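Local coordinates for protein elongation factor G (Thermus thermophilus, PDB 2DY1) that binds GTP together with a magnesium ion and probably works as a GTPase in the elongation stage of protein synthesis, at residues A[58-63]-A[85-90]; A[50-55]-A[290-295]; A[409-414]-A[426-431]; A[11-16]-A[92-97]. All blocks are in the same frame, centred on the assembly; numbering follows the deposited sequence.

In the fold
Four contacts of this chain illustrate how a nucleotide site is tied to the domains around it. From the N terminus, strand residues 11-16 open contact 4, which closes 76 residues later on helix 88-97. Before that loop is complete, 50-55 opens contact 2, whose partner 290-295 lies in domain 2, so contacts 4 and 2 cross. Contact 1, between 58-63 and 85-90, is nested inside both and joins the magnesium-binding loop to the start of helix 88-97. Contact 3 follows in series as a hairpin of domain III. Contact 1 touches contact 2 through E90 with K290 and T61 with D50, and contact 3 through D86 and H58.

Contact 1: A[58-63]-A[85-90]; sequences HRTTVR and GDFVGE. With MG (magnesium ion), chain B; GTP (guanosine-5'-triphosphate), chain C.
V62 puts its CA over the face of the F87 ring, 4.0 Å from the centroid and 7° off the ring normal, while D86 CB occupies the opposite face. Both methyls of V62 reach the far end of the ring, V62 CG1 lying 3.7 Å from F87 CE2 and V62 CG2 3.8 Å from F87 CZ. With CG anti to the carbonyl carbon (chi1 -50°), F87 points its ring into the loop, where T61 O approaches CD1 obliquely at 3.7 Å. This is the tightly packed part. An alanine at F87 would probably open a gap beneath V62 and set the loop carrying T61 freer to move. That matters because T61 OG1 binds the magnesium ion and T61 N donates to GTP O2G at 3.0 Å, consistent with the switch-one threonine of this GTPase family, with 85-90 probably in the switch II region. The looser, partly exposed side belongs to R63. Its guanidinium stacks on the E90 carboxylate, planes 8° apart, so the salt bridge of R63 NE with E90 OE2 (3.6 Å) rests on charge alone; R63 NE donates instead to Q292 OE1, and E90 OE2 accepts from T64 N and pairs with K290. The contact thus lies between the loop joining helix 53-57 to strand 65-71 and the start of helix 88-97, with helix 430-442 packing against F87.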
loop_
_atom_site.group_PDB
_atom_site.type_symbol
_atom_site.label_atom_id
_atom_site.label_comp_id
_atom_site.label_asym_id
_atom_site.label_seq_id
_atom_site.Cartn_x
_atom_site.Cartn_y
_atom_site.Cartn_z
ATOM N N HIS A 58 4.967 -4.102 17.670
ATOM C CA HIS A 58 5.431 -2.854 17.088
ATOM C C HIS A 58 4.683 -1.623 17.571
ATOM O O HIS A 58 4.982 -0.511 17.138
ATOM C CB HIS A 58 5.374 -2.959 15.566
ATOM C CG HIS A 58 6.331 -3.962 15.010
ATOM N ND1 HIS A 58 7.664 -3.674 14.802
ATOM C CD2 HIS A 58 6.169 -5.267 14.688
ATOM C CE1 HIS A 58 8.284 -4.765 14.381
ATOM N NE2 HIS A 58 7.402 -5.747 14.306
ATOM N N ARG A 59 3.714 -1.831 18.460
ATOM C CA ARG A 59 2.918 -0.745 19.036
ATOM C C ARG A 59 2.387 0.198 17.953
ATOM O O ARG A 59 2.488 1.422 18.059
ATOM C CB ARG A 59 3.755 0.028 20.075
ATOM C CG ARG A 59 4.132 -0.806 21.322
ATOM C CD ARG A 59 2.891 -1.119 22.149
ATOM N NE ARG A 59 3.153 -1.586 23.518
ATOM C CZ ARG A 59 2.825 -2.788 23.989
ATOM N NH1 ARG A 59 2.240 -3.695 23.214
ATOM N NH2 ARG A 59 3.008 -3.063 25.277
ATOM N N THR A 60 1.824 -0.391 16.904
ATOM C CA THR A 60 1.264 0.385 15.801
ATOM C C THR A 60 0.152 -0.450 15.186
ATOM O O THR A 60 0.175 -1.675 15.246
ATOM C CB THR A 60 2.351 0.721 14.744
ATOM O OG1 THR A 60 1.812 1.652 13.782
ATOM C CG2 THR A 60 2.802 -0.531 14.008
ATOM N N THR A 61 -0.840 0.206 14.598
ATOM C CA THR A 61 -1.919 -0.523 13.973
ATOM C C THR A 61 -1.462 -1.098 12.637
ATOM O O THR A 61 -1.335 -0.393 11.633
ATOM C CB THR A 61 -3.128 0.432 13.816
ATOM O OG1 THR A 61 -3.570 0.784 15.128
ATOM C CG2 THR A 61 -4.293 -0.241 13.069
ATOM N N VAL A 62 -1.233 -2.410 12.630
ATOM C CA VAL A 62 -0.788 -3.125 11.440
ATOM C C VAL A 62 -2.010 -3.528 10.615
ATOM O O VAL A 62 -1.943 -3.592 9.384
ATOM C CB VAL A 62 -0.013 -4.396 11.863
ATOM C CG1 VAL A 62 0.326 -5.276 10.654
ATOM C CG2 VAL A 62 1.245 -3.972 12.612
ATOM N N ARG A 63 -3.107 -3.800 11.323
ATOM C CA ARG A 63 -4.346 -4.240 10.695
ATOM C C ARG A 63 -5.516 -3.412 11.169
ATOM O O ARG A 63 -5.686 -3.185 12.372
ATOM C CB ARG A 63 -4.624 -5.701 11.052
ATOM C CG ARG A 63 -3.470 -6.680 10.751
ATOM C CD ARG A 63 -3.145 -6.769 9.283
ATOM N NE ARG A 63 -4.259 -7.385 8.553
ATOM C CZ ARG A 63 -4.331 -7.456 7.225
ATOM N NH1 ARG A 63 -3.365 -6.957 6.467
ATOM N NH2 ARG A 63 -5.381 -8.042 6.649
ATOM N N GLY A 85 2.857 4.029 6.075
ATOM C CA GLY A 85 2.696 3.724 4.656
ATOM C C GLY A 85 2.985 2.267 4.334
ATOM O O GLY A 85 2.602 1.742 3.284
ATOM N N ASP A 86 3.703 1.606 5.232
ATOM C CA ASP A 86 3.978 0.193 5.068
ATOM C C ASP A 86 2.674 -0.581 4.925
ATOM O O ASP A 86 2.619 -1.651 4.282
ATOM C CB ASP A 86 4.673 -0.341 6.311
ATOM C CG ASP A 86 6.046 0.224 6.489
ATOM O OD1 ASP A 86 7.035 -0.481 6.184
ATOM O OD2 ASP A 86 6.125 1.388 6.924
ATOM N N PHE A 87 1.639 -0.050 5.557
ATOM C CA PHE A 87 0.336 -0.713 5.573
ATOM C C PHE A 87 -0.700 -0.061 4.669
ATOM O O PHE A 87 -1.895 -0.051 4.989
ATOM C CB PHE A 87 -0.144 -0.783 7.020
ATOM C CG PHE A 87 0.908 -1.344 7.967
ATOM C CD1 PHE A 87 1.368 -0.593 9.045
ATOM C CD2 PHE A 87 1.472 -2.590 7.724
ATOM C CE1 PHE A 87 2.398 -1.084 9.867
ATOM C CE2 PHE A 87 2.489 -3.091 8.535
ATOM C CZ PHE A 87 2.958 -2.330 9.611
ATOM N N VAL A 88 -0.221 0.481 3.556
ATOM C CA VAL A 88 -1.073 1.120 2.541
ATOM C C VAL A 88 -2.246 0.202 2.148
ATOM O O VAL A 88 -3.340 0.685 1.856
ATOM C CB VAL A 88 -0.233 1.480 1.295
ATOM C CG1 VAL A 88 0.371 0.229 0.672
ATOM C CG2 VAL A 88 -1.074 2.251 0.281
ATOM N N GLY A 89 -2.024 -1.109 2.101
ATOM C CA GLY A 89 -3.109 -2.018 1.744
ATOM C C GLY A 89 -4.328 -1.832 2.640
ATOM O O GLY A 89 -5.465 -1.605 2.184
ATOM N N GLU A 90 -4.089 -1.876 3.937
ATOM C CA GLU A 90 -5.158 -1.721 4.906
ATOM C C GLU A 90 -5.723 -0.314 4.942
ATOM O O GLU A 90 -6.923 -0.130 5.102
ATOM C CB GLU A 90 -4.637 -2.114 6.291
ATOM C CG GLU A 90 -4.540 -3.617 6.487
ATOM C CD GLU A 90 -5.902 -4.236 6.750
ATOM O OE1 GLU A 90 -6.672 -4.458 5.790
ATOM O OE2 GLU A 90 -6.219 -4.475 7.929
HETATM MG MG MG B . -3.442 2.719 15.800
HETATM P PG GTP C . -0.749 4.182 14.598
HETATM O O1G GTP C . 0.708 3.549 14.842
HETATM O O2G GTP C . -1.849 3.016 14.677
HETATM O O3G GTP C . -0.841 4.956 13.339
HETATM O O3B GTP C . -0.932 5.115 15.898
HETATM P PB GTP C . -2.330 5.720 16.403
HETATM O O1B GTP C . -2.679 6.882 15.553
HETATM O O2B GTP C . -3.329 4.632 16.527
HETATM O O3A GTP C . -1.916 6.335 17.826
HETATM P PA GTP C . -2.072 5.560 19.222
HETATM O O1A GTP C . -3.492 5.594 19.635
HETATM O O2A GTP C . -1.394 4.247 19.117
HETATM O "O5'" GTP C . -1.255 6.501 20.237
HETATM C "C5'" GTP C . 0.171 6.507 20.167
HETATM C "C4'" GTP C . 0.750 7.153 21.424
HETATM O "O4'" GTP C . 0.110 8.433 21.557
HETATM C "C3'" GTP C . 0.354 6.339 22.658
HETATM O "O3'" GTP C . 1.373 6.473 23.652
HETATM C "C2'" GTP C . -0.929 7.030 23.118
HETATM O "O2'" GTP C . -1.073 6.865 24.532
HETATM C "C1'" GTP C . -0.533 8.479 22.840
HETATM N N9 GTP C . -1.696 9.392 22.767
HETATM C C8 GTP C . -2.766 9.239 21.989
HETATM N N7 GTP C . -3.543 10.316 22.080
HETATM C C5 GTP C . -2.969 11.164 22.929
HETATM C C6 GTP C . -3.313 12.423 23.409
HETATM O O6 GTP C . -4.318 13.014 23.016
HETATM N N1 GTP C . -2.463 13.040 24.336
HETATM C C2 GTP C . -1.296 12.391 24.756
HETATM N N2 GTP C . -0.485 12.974 25.634
HETATM N N3 GTP C . -0.995 11.178 24.267
HETATM C C4 GTP C . -1.794 10.569 23.379
HETATM O O HOH W 1 -2.314 2.057 17.435
HETATM O O HOH W 2 -4.756 3.333 14.293
#

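Contact 2: A[50-55]-A[290-295]; sequences DYTPEA and KVQVDP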
loop_
_atom_site.group_PDB
_atom_site.type_symbol
_atom_site.label_atom_id
_atom_site.label_comp_id
_atom_site.label_asym_id
_atom_site.label_seq_id
_atom_site.Cartn_x
_atom_site.Cartn_y
_atom_site.Cartn_z
ATOM N N ASP A 50 -5.680 -3.120 18.187
ATOM C CA ASP A 50 -4.393 -3.756 18.113
ATOM C C ASP A 50 -4.350 -5.067 18.892
ATOM O O ASP A 50 -4.017 -5.095 20.078
ATOM C CB ASP A 50 -3.323 -2.757 18.589
ATOM C CG ASP A 50 -3.187 -1.533 17.653
ATOM O OD1 ASP A 50 -3.712 -1.551 16.510
ATOM O OD2 ASP A 50 -2.507 -0.549 18.040
ATOM N N TYR A 51 -4.699 -6.156 18.214
ATOM C CA TYR A 51 -4.723 -7.463 18.862
ATOM C C TYR A 51 -3.787 -8.508 18.250
ATOM O O TYR A 51 -3.477 -9.493 18.911
ATOM C CB TYR A 51 -6.163 -8.004 18.903
ATOM C CG TYR A 51 -6.707 -8.428 17.559
ATOM C CD1 TYR A 51 -6.374 -9.673 17.006
ATOM C CD2 TYR A 51 -7.526 -7.575 16.819
ATOM C CE1 TYR A 51 -6.833 -10.071 15.766
ATOM C CE2 TYR A 51 -7.988 -7.963 15.563
ATOM C CZ TYR A 51 -7.653 -9.204 15.039
ATOM O OH TYR A 51 -8.153 -9.599 13.800
ATOM N N THR A 52 -3.338 -8.333 17.005
ATOM C CA THR A 52 -2.420 -9.333 16.451
ATOM C C THR A 52 -1.050 -9.162 17.101
ATOM O O THR A 52 -0.728 -8.096 17.639
ATOM C CB THR A 52 -2.220 -9.193 14.932
ATOM O OG1 THR A 52 -1.605 -7.928 14.651
ATOM C CG2 THR A 52 -3.560 -9.317 14.201
ATOM N N PRO A 53 -0.226 -10.217 17.096
ATOM C CA PRO A 53 1.098 -10.109 17.701
ATOM C C PRO A 53 1.940 -8.987 17.098
ATOM O O PRO A 53 2.713 -8.317 17.791
ATOM C CB PRO A 53 1.729 -11.482 17.418
ATOM C CG PRO A 53 0.549 -12.387 17.401
ATOM C CD PRO A 53 -0.487 -11.584 16.616
ATOM N N GLU A 54 1.779 -8.776 15.791
ATOM C CA GLU A 54 2.562 -7.775 15.101
ATOM C C GLU A 54 2.159 -6.374 15.547
ATOM O O GLU A 54 3.013 -5.520 15.777
ATOM C CB GLU A 54 2.370 -7.924 13.591
ATOM C CG GLU A 54 2.860 -9.300 13.007
ATOM C CD GLU A 54 2.028 -10.503 13.463
ATOM O OE1 GLU A 54 0.777 -10.409 13.537
ATOM O OE2 GLU A 54 2.635 -11.576 13.755
ATOM N N ALA A 55 0.854 -6.138 15.665
ATOM C CA ALA A 55 0.376 -4.820 16.103
ATOM C C ALA A 55 0.855 -4.475 17.498
ATOM O O ALA A 55 1.246 -3.342 17.762
ATOM C CB ALA A 55 -1.167 -4.773 16.070
ATOM N N LYS A 290 -11.363 -6.256 3.267
ATOM C CA LYS A 290 -10.165 -6.851 3.883
ATOM C C LYS A 290 -10.465 -8.252 4.352
ATOM O O LYS A 290 -11.633 -8.653 4.507
ATOM C CB LYS A 290 -9.640 -6.026 5.074
ATOM C CG LYS A 290 -10.528 -6.055 6.295
ATOM C CD LYS A 290 -9.842 -5.510 7.557
ATOM C CE LYS A 290 -8.954 -6.595 8.191
ATOM N NZ LYS A 290 -7.980 -6.030 9.198
ATOM N N VAL A 291 -9.391 -8.983 4.636
ATOM C CA VAL A 291 -9.507 -10.358 5.079
ATOM C C VAL A 291 -8.519 -10.608 6.210
ATOM O O VAL A 291 -7.421 -10.042 6.196
ATOM C CB VAL A 291 -9.140 -11.319 3.920
ATOM C CG1 VAL A 291 -8.940 -12.741 4.444
ATOM C CG2 VAL A 291 -10.254 -11.308 2.854
ATOM N N GLN A 292 -8.943 -11.362 7.219
ATOM C CA GLN A 292 -8.011 -11.793 8.280
ATOM C C GLN A 292 -7.964 -13.314 8.210
ATOM O O GLN A 292 -8.952 -13.940 7.868
ATOM C CB GLN A 292 -8.500 -11.467 9.697
ATOM C CG GLN A 292 -8.364 -10.029 10.144
ATOM C CD GLN A 292 -6.927 -9.535 10.109
ATOM O OE1 GLN A 292 -6.600 -8.594 9.396
ATOM N NE2 GLN A 292 -6.058 -10.176 10.901
ATOM N N VAL A 293 -6.816 -13.912 8.524
ATOM C CA VAL A 293 -6.736 -15.378 8.632
ATOM C C VAL A 293 -5.962 -15.507 9.956
ATOM O O VAL A 293 -4.774 -15.834 9.972
ATOM C CB VAL A 293 -5.951 -16.053 7.462
ATOM C CG1 VAL A 293 -6.049 -17.574 7.574
ATOM C CG2 VAL A 293 -6.502 -15.614 6.119
ATOM N N ASP A 294 -6.635 -15.176 11.059
ATOM C CA ASP A 294 -6.018 -15.198 12.394
ATOM C C ASP A 294 -5.816 -16.631 12.864
ATOM O O ASP A 294 -6.684 -17.476 12.686
ATOM C CB ASP A 294 -6.910 -14.480 13.423
ATOM C CG ASP A 294 -6.992 -12.966 13.205
ATOM O OD1 ASP A 294 -8.050 -12.369 13.516
ATOM O OD2 ASP A 294 -6.007 -12.360 12.747
ATOM N N PRO A 295 -4.660 -16.926 13.474
ATOM C CA PRO A 295 -4.442 -18.297 13.945
ATOM C C PRO A 295 -5.603 -18.786 14.816
ATOM O O PRO A 295 -6.091 -18.056 15.691
ATOM C CB PRO A 295 -3.145 -18.183 14.739
ATOM C CG PRO A 295 -2.397 -17.121 14.000
ATOM C CD PRO A 295 -3.476 -16.085 13.703
HETATM O O HOH W 3 -7.958 -7.167 12.210
#
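Y51 and D294 reach toward each other tip to tip, joining the loop ahead of helix 53-57 in the GTP-binding domain to strand 285-294 of domain 2, a beta barrel in this family. The ring and the carboxylate stand nearly perpendicular, their planes 87° apart. Y51 OH donates to D294 OD1 at 2.8 Å; D294 OD1 accepts through its syn lone pair, and the carboxylate comes in at the edge of the ring, with D294 OD1 3.4 Å from Y51 CE1. Y51 CG, set between the backbone N and the carbonyl carbon (chi1 71°), starts the ring on its way to the strand. Next to it T52 is the N-cap of the helix: T52 OG1 accepts from A55 N at 3.2 Å. T52 CG2 lies 4.2 Å from D294 OD2, the two side chains crossing at about a right angle.

On the strand, side chains two residues apart support one another. Q292 NE2 donates to D294 OD2 at 2.9 Å, the acceptor lying in the amide plane of Q292 although the donor stands 30° out of the carboxylate plane. R439 of helix 430-442 forms a salt bridge to the same OD2, so both carboxylate oxygens are engaged and D294 is likely to be held as an anion. K290 NZ approaches Q292 OE1 from above the carbonyl plane, and that oxygen also accepts from R63. One water completes the circuit, donating to Y51 OH at 2.9 Å and accepting from K290 NZ at 3.2 Å.

Contact 3: A[409-414]-A[426-431]; sequences DPSLKL and WGHGEL
K413 and W426 form an antiparallel hydrogen-bonded pair in the hairpin of strands 413-416 and 423-427, part of domain III. K413 N donates to W426 O at 3.0 Å, on a lone pair of that carbonyl, and W426 N returns a straighter bond to K413 O at 2.8 Å (166°). W426 O also receives the CA-H of L412, the CA lying 3.3 Å away. On the same face of the sheet the extended chain of K413 carries NZ over the five-membered ring of W426, 5.0 Å from its centroid, and E415 takes W426 NE1.

The turn leading into the hairpin has its own acceptor. D409 OD1 is met by S411 OG at 2.6 Å on its syn lone pair and by S411 N at 3.0 Å from above the carboxylate plane, an Asx turn; H432 engages D409 OD2. S411 O meets the edge of the H428 ring, 2.9 Å from CE1, while H428 NE2 is bonded to P379 O. An alanine at S411 removes the hydroxyl, and D409 OD1, left with the backbone amide alone of these two donors, would probably be less firmly fixed. Paired backbone groups thus set the register, while side-chain charge is spent on the turn and on the indole face.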
loop_
_atom_site.group_PDB
_atom_site.type_symbol
_atom_site.label_atom_id
_atom_site.label_comp_id
_atom_site.label_asym_id
_atom_site.label_seq_id
_atom_site.Cartn_x
_atom_site.Cartn_y
_atom_site.Cartn_z
ATOM N N ASP A 409 -3.016 -10.475 3.277
ATOM C CA ASP A 409 -2.351 -9.259 2.827
ATOM C C ASP A 409 -1.944 -9.274 1.368
ATOM O O ASP A 409 -0.820 -9.608 1.014
ATOM C CB ASP A 409 -1.123 -8.998 3.711
ATOM C CG ASP A 409 -0.442 -7.687 3.396
ATOM O OD1 ASP A 409 -0.928 -6.894 2.549
ATOM O OD2 ASP A 409 0.603 -7.437 4.017
ATOM N N PRO A 410 -2.883 -8.913 0.485
ATOM C CA PRO A 410 -2.630 -8.875 -0.957
ATOM C C PRO A 410 -1.734 -7.705 -1.389
ATOM O O PRO A 410 -1.508 -7.502 -2.594
ATOM C CB PRO A 410 -4.048 -8.795 -1.558
ATOM C CG PRO A 410 -4.926 -9.357 -0.488
ATOM C CD PRO A 410 -4.322 -8.789 0.772
ATOM N N SER A 411 -1.241 -6.917 -0.423
ATOM C CA SER A 411 -0.332 -5.824 -0.766
ATOM C C SER A 411 1.100 -6.351 -0.873
ATOM O O SER A 411 2.009 -5.612 -1.240
ATOM C CB SER A 411 -0.387 -4.678 0.255
ATOM O OG SER A 411 0.380 -4.965 1.418
ATOM N N LEU A 412 1.299 -7.615 -0.501
ATOM C CA LEU A 412 2.595 -8.266 -0.673
ATOM C C LEU A 412 2.525 -8.939 -2.058
ATOM O O LEU A 412 1.429 -9.212 -2.555
ATOM C CB LEU A 412 2.796 -9.386 0.366
ATOM C CG LEU A 412 2.993 -8.934 1.816
ATOM C CD1 LEU A 412 2.742 -10.105 2.762
ATOM C CD2 LEU A 412 4.414 -8.389 1.975
ATOM N N LYS A 413 3.673 -9.199 -2.679
ATOM C CA LYS A 413 3.690 -9.911 -3.965
ATOM C C LYS A 413 4.716 -11.026 -3.812
ATOM O O LYS A 413 5.799 -10.808 -3.306
ATOM C CB LYS A 413 4.090 -8.986 -5.115
ATOM C CG LYS A 413 4.048 -9.640 -6.491
ATOM C CD LYS A 413 4.470 -8.633 -7.551
ATOM C CE LYS A 413 4.968 -9.313 -8.809
ATOM N NZ LYS A 413 5.954 -8.440 -9.515
ATOM N N LEU A 414 4.368 -12.221 -4.249
ATOM C CA LEU A 414 5.271 -13.353 -4.131
ATOM C C LEU A 414 5.585 -13.779 -5.556
ATOM O O LEU A 414 4.667 -13.975 -6.343
ATOM C CB LEU A 414 4.547 -14.466 -3.380
ATOM C CG LEU A 414 5.281 -15.736 -2.997
ATOM C CD1 LEU A 414 6.417 -15.414 -2.022
ATOM C CD2 LEU A 414 4.272 -16.685 -2.379
ATOM N N TRP A 426 7.827 -9.327 -2.080
ATOM C CA TRP A 426 7.898 -7.881 -2.251
ATOM C C TRP A 426 6.938 -7.212 -1.294
ATOM O O TRP A 426 5.768 -7.598 -1.221
ATOM C CB TRP A 426 7.482 -7.485 -3.648
ATOM C CG TRP A 426 8.392 -7.919 -4.719
ATOM C CD1 TRP A 426 8.413 -9.132 -5.349
ATOM C CD2 TRP A 426 9.356 -7.100 -5.369
ATOM N NE1 TRP A 426 9.333 -9.108 -6.370
ATOM C CE2 TRP A 426 9.926 -7.872 -6.406
ATOM C CE3 TRP A 426 9.795 -5.784 -5.180
ATOM C CZ2 TRP A 426 10.915 -7.369 -7.257
ATOM C CZ3 TRP A 426 10.775 -5.279 -6.025
ATOM C CH2 TRP A 426 11.325 -6.073 -7.054
ATOM N N GLY A 427 7.422 -6.200 -0.581
ATOM C CA GLY A 427 6.590 -5.490 0.374
ATOM C C GLY A 427 6.716 -3.986 0.226
ATOM O O GLY A 427 7.415 -3.496 -0.673
ATOM N N HIS A 428 6.076 -3.256 1.135
ATOM C CA HIS A 428 6.067 -1.801 1.060
ATOM C C HIS A 428 7.020 -1.080 1.974
ATOM O O HIS A 428 6.984 0.149 2.062
ATOM C CB HIS A 428 4.629 -1.301 1.281
ATOM C CG HIS A 428 3.731 -1.569 0.108
ATOM N ND1 HIS A 428 2.981 -2.720 -0.031
ATOM C CD2 HIS A 428 3.515 -0.843 -1.011
ATOM C CE1 HIS A 428 2.335 -2.681 -1.187
ATOM N NE2 HIS A 428 2.642 -1.551 -1.796
ATOM N N GLY A 429 7.882 -1.832 2.650
ATOM C CA GLY A 429 8.832 -1.197 3.539
ATOM C C GLY A 429 9.455 -2.229 4.448
ATOM O O GLY A 429 9.030 -3.385 4.479
ATOM N N GLU A 430 10.466 -1.804 5.202
ATOM C CA GLU A 430 11.145 -2.688 6.140
ATOM C C GLU A 430 10.181 -3.196 7.229
ATOM O O GLU A 430 10.176 -4.378 7.572
ATOM C CB GLU A 430 12.344 -1.929 6.768
ATOM C CG GLU A 430 13.196 -2.797 7.683
ATOM C CD GLU A 430 14.455 -2.107 8.216
ATOM O OE1 GLU A 430 14.622 -0.890 8.009
ATOM O OE2 GLU A 430 15.272 -2.809 8.856
ATOM N N LEU A 431 9.360 -2.300 7.773
ATOM C CA LEU A 431 8.415 -2.686 8.807
ATOM C C LEU A 431 7.376 -3.623 8.225
ATOM O O LEU A 431 7.020 -4.632 8.849
ATOM C CB LEU A 431 7.749 -1.437 9.416
ATOM C CG LEU A 431 6.600 -1.714 10.397
ATOM C CD1 LEU A 431 7.096 -2.508 11.609
ATOM C CD2 LEU A 431 5.987 -0.400 10.835
#

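Contact 4: A[11-16]-A[92-97]; sequences TVALVG and RGALEA
The backbone N of A97, a residue that meets T11 across the contact, is shared between two carbonyls of its own helix: G93 O at 3.1 Å and, weakly, A94 O at 3.3 Å. A97 O lies 3.5 Å from T11 CG2 and has its true donor in R304, while T11 OG1 turns to G345. Beyond this end the side chains that meet are apolar. A13 CB nestles against the helix backbone, 3.6 Å from A94 O and 4.3 Å from A94 CB. In L95, chi1 (-74°) sets CG anti to the carbonyl carbon; CD2 lies 3.8 Å from A13 CB and 4.1 Å from V15 CG1, and L95 and V15 cross obliquely.

Alternate residues T11, A13 and V15 face the helix, while V12 and L14 point to the other side of the sheet, against L78 and L102. The axes of strand segment 11-16 and helix segment 92-97 run roughly antiparallel, at 154°, in the layered alpha/beta architecture of a P-loop GTPase, and G16 begins what fits the Walker A motif (P-loop). With alanine on both surfaces these two axes approach to 7.2 Å. Methyl groups against methyls and helix carbonyls, with the amides of E96 and A97 bonded within the helix, imply that shape rather than directed bonding joins strand and helix here.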
loop_
_atom_site.group_PDB
_atom_site.type_symbol
_atom_site.label_atom_id
_atom_site.label_comp_id
_atom_site.label_asym_id
_atom_site.label_seq_id
_atom_site.Cartn_x
_atom_site.Cartn_y
_atom_site.Cartn_z
ATOM N N THR A 11 -20.557 5.141 8.226
ATOM C CA THR A 11 -19.374 4.283 8.102
ATOM C C THR A 11 -18.238 5.294 7.918
ATOM O O THR A 11 -18.231 6.071 6.956
ATOM C CB THR A 11 -19.410 3.361 6.882
ATOM O OG1 THR A 11 -20.675 2.680 6.839
ATOM C CG2 THR A 11 -18.308 2.301 7.011
ATOM N N VAL A 12 -17.239 5.222 8.790
ATOM C CA VAL A 12 -16.169 6.219 8.788
ATOM C C VAL A 12 -14.804 5.574 8.945
ATOM O O VAL A 12 -14.644 4.714 9.815
ATOM C CB VAL A 12 -16.389 7.203 9.988
ATOM C CG1 VAL A 12 -15.280 8.259 10.043
ATOM C CG2 VAL A 12 -17.773 7.881 9.873
ATOM N N ALA A 13 -13.833 5.977 8.113
ATOM C CA ALA A 13 -12.460 5.451 8.248
ATOM C C ALA A 13 -11.669 6.490 9.029
ATOM O O ALA A 13 -11.682 7.660 8.666
ATOM C CB ALA A 13 -11.815 5.262 6.896
ATOM N N LEU A 14 -10.981 6.048 10.079
ATOM C CA LEU A 14 -10.174 6.932 10.932
ATOM C C LEU A 14 -8.737 6.707 10.451
ATOM O O LEU A 14 -8.157 5.606 10.611
ATOM C CB LEU A 14 -10.353 6.515 12.393
ATOM C CG LEU A 14 -9.436 7.160 13.429
ATOM C CD1 LEU A 14 -9.539 8.684 13.374
ATOM C CD2 LEU A 14 -9.873 6.656 14.788
ATOM N N VAL A 15 -8.159 7.755 9.869
ATOM C CA VAL A 15 -6.828 7.685 9.275
ATOM C C VAL A 15 -5.979 8.830 9.780
ATOM O O VAL A 15 -6.482 9.733 10.450
ATOM C CB VAL A 15 -6.917 7.771 7.742
ATOM C CG1 VAL A 15 -7.643 6.532 7.200
ATOM C CG2 VAL A 15 -7.716 9.036 7.311
ATOM N N GLY A 16 -4.694 8.779 9.475
ATOM C CA GLY A 16 -3.806 9.848 9.915
ATOM C C GLY A 16 -2.400 9.307 10.111
ATOM O O GLY A 16 -2.190 8.104 10.111
ATOM N N ARG A 92 -5.839 1.925 2.435
ATOM C CA ARG A 92 -6.701 2.178 1.273
ATOM C C ARG A 92 -7.967 1.337 1.339
ATOM O O ARG A 92 -9.051 1.801 0.942
ATOM C CB ARG A 92 -5.912 1.975 -0.025
ATOM C CG ARG A 92 -4.851 3.091 -0.199
ATOM C CD ARG A 92 -4.184 3.082 -1.541
ATOM N NE ARG A 92 -3.143 4.119 -1.614
ATOM C CZ ARG A 92 -2.595 4.526 -2.754
ATOM N NH1 ARG A 92 -2.991 3.987 -3.897
ATOM N NH2 ARG A 92 -1.654 5.462 -2.750
ATOM N N GLY A 93 -7.848 0.127 1.872
ATOM C CA GLY A 93 -9.022 -0.722 2.024
ATOM C C GLY A 93 -10.038 -0.101 2.980
ATOM O O GLY A 93 -11.244 -0.171 2.741
ATOM N N ALA A 94 -9.574 0.498 4.079
ATOM C CA ALA A 94 -10.479 1.122 5.050
ATOM C C ALA A 94 -11.188 2.314 4.418
ATOM O O ALA A 94 -12.379 2.500 4.630
ATOM C CB ALA A 94 -9.713 1.567 6.301
ATOM N N LEU A 95 -10.459 3.103 3.633
ATOM C CA LEU A 95 -11.071 4.260 2.989
ATOM C C LEU A 95 -12.093 3.794 1.946
ATOM O O LEU A 95 -13.174 4.378 1.825
ATOM C CB LEU A 95 -9.983 5.167 2.378
ATOM C CG LEU A 95 -9.219 5.962 3.457
ATOM C CD1 LEU A 95 -7.923 6.500 2.895
ATOM C CD2 LEU A 95 -10.105 7.083 4.018
ATOM N N GLU A 96 -11.758 2.742 1.200
ATOM C CA GLU A 96 -12.686 2.178 0.199
ATOM C C GLU A 96 -13.999 1.775 0.840
ATOM O O GLU A 96 -15.081 1.916 0.245
ATOM C CB GLU A 96 -12.125 0.891 -0.389
ATOM C CG GLU A 96 -11.282 0.980 -1.580
ATOM C CD GLU A 96 -11.234 -0.374 -2.261
ATOM O OE1 GLU A 96 -10.524 -0.505 -3.252
ATOM O OE2 GLU A 96 -11.933 -1.310 -1.799
ATOM N N ALA A 97 -13.896 1.228 2.050
ATOM C CA ALA A 97 -15.028 0.733 2.800
ATOM C C ALA A 97 -15.902 1.762 3.469
ATOM O O ALA A 97 -17.002 1.444 3.871
ATOM C CB ALA A 97 -14.527 -0.249 3.878
#